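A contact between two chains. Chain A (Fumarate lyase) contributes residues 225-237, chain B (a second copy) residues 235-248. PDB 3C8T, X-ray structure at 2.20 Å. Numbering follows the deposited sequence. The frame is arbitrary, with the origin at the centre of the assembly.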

# COMPACT_ATOMS: atom_id res chain seq x y z
N HIS A 225 -23.27 9.98 1.29
CA HIS A 225 -23.11 8.90 2.27
C HIS A 225 -22.17 7.84 1.67
O HIS A 225 -21.35 7.27 2.38
CB HIS A 225 -24.46 8.25 2.60
CG HIS A 225 -25.38 9.09 3.44
ND1 HIS A 225 -26.76 8.97 3.37
CD2 HIS A 225 -25.13 10.05 4.35
CE1 HIS A 225 -27.31 9.83 4.21
NE2 HIS A 225 -26.35 10.49 4.82
N SER A 226 -22.30 7.60 0.36
CA SER A 226 -21.51 6.55 -0.32
C SER A 226 -20.65 7.03 -1.50
O SER A 226 -20.08 6.21 -2.21
CB SER A 226 -22.44 5.43 -0.76
OG SER A 226 -23.25 5.88 -1.82
N ALA A 227 -20.55 8.35 -1.68
CA ALA A 227 -19.67 9.00 -2.68
C ALA A 227 -18.58 9.79 -1.94
O ALA A 227 -18.74 10.99 -1.63
CB ALA A 227 -20.51 9.95 -3.61
N ARG A 228 -17.46 9.12 -1.67
CA ARG A 228 -16.48 9.58 -0.66
C ARG A 228 -15.24 10.27 -1.25
O ARG A 228 -14.22 10.39 -0.57
CB ARG A 228 -16.03 8.37 0.22
CG ARG A 228 -17.21 7.53 0.82
CD ARG A 228 -18.22 8.41 1.59
NE ARG A 228 -17.73 8.87 2.89
CZ ARG A 228 -18.43 9.61 3.75
NH1 ARG A 228 -19.67 10.02 3.43
NH2 ARG A 228 -17.89 9.92 4.94
N ASP A 229 -15.33 10.67 -2.52
CA ASP A 229 -14.17 11.17 -3.26
C ASP A 229 -13.61 12.48 -2.73
O ASP A 229 -12.41 12.72 -2.81
CB ASP A 229 -14.49 11.28 -4.76
CG ASP A 229 -15.78 12.07 -5.03
OD1 ASP A 229 -16.89 11.57 -4.73
OD2 ASP A 229 -15.69 13.20 -5.54
N ALA A 230 -14.47 13.36 -2.20
CA ALA A 230 -13.96 14.62 -1.70
C ALA A 230 -13.21 14.43 -0.41
O ALA A 230 -12.24 15.16 -0.13
CB ALA A 230 -15.07 15.63 -1.55
N VAL A 231 -13.63 13.44 0.39
CA VAL A 231 -12.86 13.11 1.60
C VAL A 231 -11.55 12.37 1.26
O VAL A 231 -10.50 12.68 1.82
CB VAL A 231 -13.69 12.26 2.61
CG1 VAL A 231 -12.82 11.95 3.88
CG2 VAL A 231 -15.05 12.98 2.96
N ALA A 232 -11.62 11.36 0.40
CA ALA A 232 -10.42 10.69 -0.10
C ALA A 232 -9.37 11.65 -0.69
O ALA A 232 -8.18 11.51 -0.37
CB ALA A 232 -10.79 9.60 -1.10
N GLU A 233 -9.80 12.66 -1.48
CA GLU A 233 -8.85 13.57 -2.11
C GLU A 233 -8.16 14.43 -1.08
O GLU A 233 -7.00 14.80 -1.26
CB GLU A 233 -9.45 14.43 -3.22
CG GLU A 233 -10.23 15.60 -2.75
CD GLU A 233 -10.75 16.44 -3.92
OE1 GLU A 233 -11.98 16.79 -3.92
OE2 GLU A 233 -9.92 16.73 -4.82
N THR A 234 -8.83 14.68 0.03
CA THR A 234 -8.22 15.47 1.10
C THR A 234 -7.06 14.74 1.73
O THR A 234 -6.00 15.32 1.97
CB THR A 234 -9.26 15.86 2.16
OG1 THR A 234 -10.28 16.60 1.52
CG2 THR A 234 -8.64 16.74 3.26
N VAL A 235 -7.24 13.45 2.01
CA VAL A 235 -6.13 12.68 2.61
C VAL A 235 -5.01 12.39 1.58
O VAL A 235 -3.83 12.34 1.94
CB VAL A 235 -6.66 11.40 3.21
CG1 VAL A 235 -5.54 10.56 3.85
CG2 VAL A 235 -7.78 11.76 4.23
N GLN A 236 -5.38 12.17 0.33
CA GLN A 236 -4.42 12.05 -0.75
C GLN A 236 -3.54 13.29 -0.81
O GLN A 236 -2.33 13.15 -0.96
CB GLN A 236 -5.09 11.84 -2.11
CG GLN A 236 -5.70 10.45 -2.34
CD GLN A 236 -5.89 10.17 -3.85
OE1 GLN A 236 -5.34 9.19 -4.38
NE2 GLN A 236 -6.62 11.05 -4.55
N PHE A 237 -4.16 14.47 -0.66
CA PHE A 237 -3.47 15.73 -0.62
C PHE A 237 -2.49 15.76 0.57
O PHE A 237 -1.35 16.17 0.43
CB PHE A 237 -4.45 16.92 -0.58
CG PHE A 237 -3.77 18.26 -0.18
CD1 PHE A 237 -2.98 18.96 -1.09
CD2 PHE A 237 -3.85 18.73 1.11
CE1 PHE A 237 -2.33 20.14 -0.73
CE2 PHE A 237 -3.21 19.92 1.50
CZ PHE A 237 -2.45 20.62 0.56
N VAL B 235 -1.30 10.67 -11.04
CA VAL B 235 -1.64 9.25 -10.82
C VAL B 235 -2.59 9.06 -9.61
O VAL B 235 -3.43 8.16 -9.61
CB VAL B 235 -0.37 8.45 -10.64
CG1 VAL B 235 -0.67 6.95 -10.41
CG2 VAL B 235 0.55 8.68 -11.88
N GLN B 236 -2.43 9.88 -8.58
CA GLN B 236 -3.36 9.92 -7.47
C GLN B 236 -4.77 10.17 -7.97
O GLN B 236 -5.69 9.50 -7.52
CB GLN B 236 -2.98 10.96 -6.43
CG GLN B 236 -1.77 10.64 -5.56
CD GLN B 236 -1.78 11.48 -4.25
OE1 GLN B 236 -1.78 10.92 -3.15
NE2 GLN B 236 -1.83 12.81 -4.38
N PHE B 237 -4.90 11.11 -8.92
CA PHE B 237 -6.15 11.43 -9.54
C PHE B 237 -6.71 10.20 -10.29
O PHE B 237 -7.88 9.89 -10.18
CB PHE B 237 -6.02 12.65 -10.49
CG PHE B 237 -7.24 12.82 -11.45
CD1 PHE B 237 -8.45 13.32 -10.99
CD2 PHE B 237 -7.16 12.37 -12.76
CE1 PHE B 237 -9.56 13.42 -11.83
CE2 PHE B 237 -8.26 12.47 -13.63
CZ PHE B 237 -9.46 13.00 -13.15
N LEU B 238 -5.87 9.51 -11.07
CA LEU B 238 -6.27 8.25 -11.70
C LEU B 238 -6.84 7.25 -10.70
O LEU B 238 -7.84 6.58 -10.98
CB LEU B 238 -5.11 7.59 -12.50
CG LEU B 238 -4.65 8.48 -13.69
CD1 LEU B 238 -3.42 7.95 -14.40
CD2 LEU B 238 -5.75 8.83 -14.69
N ALA B 239 -6.15 7.12 -9.58
CA ALA B 239 -6.59 6.26 -8.48
C ALA B 239 -7.93 6.68 -7.86
O ALA B 239 -8.71 5.83 -7.45
CB ALA B 239 -5.51 6.16 -7.40
N LEU B 240 -8.21 7.98 -7.82
CA LEU B 240 -9.48 8.48 -7.24
C LEU B 240 -10.66 8.15 -8.16
O LEU B 240 -11.70 7.67 -7.69
CB LEU B 240 -9.38 9.99 -7.00
CG LEU B 240 -10.38 10.66 -6.04
CD1 LEU B 240 -9.94 10.41 -4.58
CD2 LEU B 240 -10.40 12.17 -6.31
N VAL B 241 -10.49 8.41 -9.46
CA VAL B 241 -11.48 8.02 -10.46
C VAL B 241 -11.76 6.50 -10.40
O VAL B 241 -12.92 6.09 -10.46
CB VAL B 241 -11.03 8.41 -11.87
CG1 VAL B 241 -12.02 7.93 -12.94
CG2 VAL B 241 -10.83 9.91 -11.95
N SER B 242 -10.70 5.70 -10.29
CA SER B 242 -10.80 4.24 -10.23
C SER B 242 -11.61 3.81 -9.02
O SER B 242 -12.43 2.90 -9.10
CB SER B 242 -9.40 3.61 -10.18
OG SER B 242 -8.67 4.01 -11.35
N GLY B 243 -11.40 4.49 -7.90
CA GLY B 243 -12.20 4.24 -6.72
C GLY B 243 -13.66 4.45 -6.94
O GLY B 243 -14.45 3.66 -6.45
N SER B 244 -14.03 5.52 -7.65
CA SER B 244 -15.44 5.79 -7.96
C SER B 244 -16.00 4.75 -8.92
O SER B 244 -17.15 4.38 -8.78
CB SER B 244 -15.65 7.20 -8.54
OG SER B 244 -15.24 8.20 -7.61
N LEU B 245 -15.21 4.29 -9.88
CA LEU B 245 -15.60 3.12 -10.69
C LEU B 245 -15.80 1.86 -9.84
O LEU B 245 -16.79 1.15 -10.00
CB LEU B 245 -14.60 2.87 -11.79
CG LEU B 245 -14.52 3.96 -12.85
CD1 LEU B 245 -13.35 3.65 -13.74
CD2 LEU B 245 -15.85 4.02 -13.66
N GLY B 246 -14.86 1.58 -8.92
CA GLY B 246 -15.07 0.47 -8.01
C GLY B 246 -16.39 0.47 -7.24
O GLY B 246 -16.96 -0.58 -7.03
N LYS B 247 -16.84 1.64 -6.78
CA LYS B 247 -18.08 1.76 -5.99
C LYS B 247 -19.29 1.29 -6.79
O LYS B 247 -20.08 0.48 -6.31
CB LYS B 247 -18.26 3.22 -5.52
CG LYS B 247 -19.46 3.42 -4.55
CD LYS B 247 -20.79 3.79 -5.30
CE LYS B 247 -21.93 4.22 -4.35
NZ LYS B 247 -22.58 3.09 -3.64
N LEU B 248 -19.43 1.78 -8.03
CA LEU B 248 -20.53 1.40 -8.87
C LEU B 248 -20.42 -0.02 -9.36
O LEU B 248 -21.45 -0.67 -9.57
CB LEU B 248 -20.72 2.38 -10.03
CG LEU B 248 -19.77 2.62 -11.20
CD1 LEU B 248 -19.83 1.49 -12.24
CD2 LEU B 248 -20.18 3.95 -11.83
O HOH W 1 -16.96 8.19 -5.41

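Two helices from two copies of the protein run nearly antiparallel, their N-to-C directions 152° apart and their axes 10.5 Å apart at closest approach. Chain B is helical throughout the stretch, while chain A begins as a loop and enters its helix at Asp229(A), with Arg228(A) at the N-cap position.

The walk starts where Gln236(B) faces its own counterpart, Gln236(A), with CA atoms 7.1 Å apart. Each CA-to-CB bond points toward the other stretch, and both side chains have chi1 m and chi2 t. Each side-chain amide lies close to the opposite backbone carbonyl. A long, flexible, uncharged polar side chain suits this buried meeting point. One turn on, Ala239(B) offers only a methyl toward chain A and takes up little room beside Gln236(A).

Leu240(B) is the knob of this contact. Its side chain sits among Asp229(A), Ala232(A), Glu233(A) and Gln236(A), residues spaced three and four apart along one helical face. CD1 of Leu240(B) lies 3.7 Å from CB of Ala232(A), an apolar contact in which the small alanine leaves space for the branched leucine. CD2 of Leu240(B) approaches CB of Glu233(A) at 3.9 Å, so the aliphatic part of an acidic residue lines the hole while its carboxylate is hydrogen-bonded elsewhere in the structure.

A turn later the chemistry becomes polar. Ser244(B) is hydrogen-bonded to a water, 2.8 Å from OG of Ser244(B), that donates a weak hydrogen bond to OD1 of Asp229(A) at 3.4 Å, so water bridges a gap that the short serine does not span directly.

Finally, Lys247(B) reaches the loop before the chain A helix: its CE lies 3.3 Å from OG of Ser226(A). The lysine's length lets it extend to this small residue, bringing its last methylene beside the hydroxyl, with NZ of Lys247(B) 3.4 Å from OG of Ser226(A).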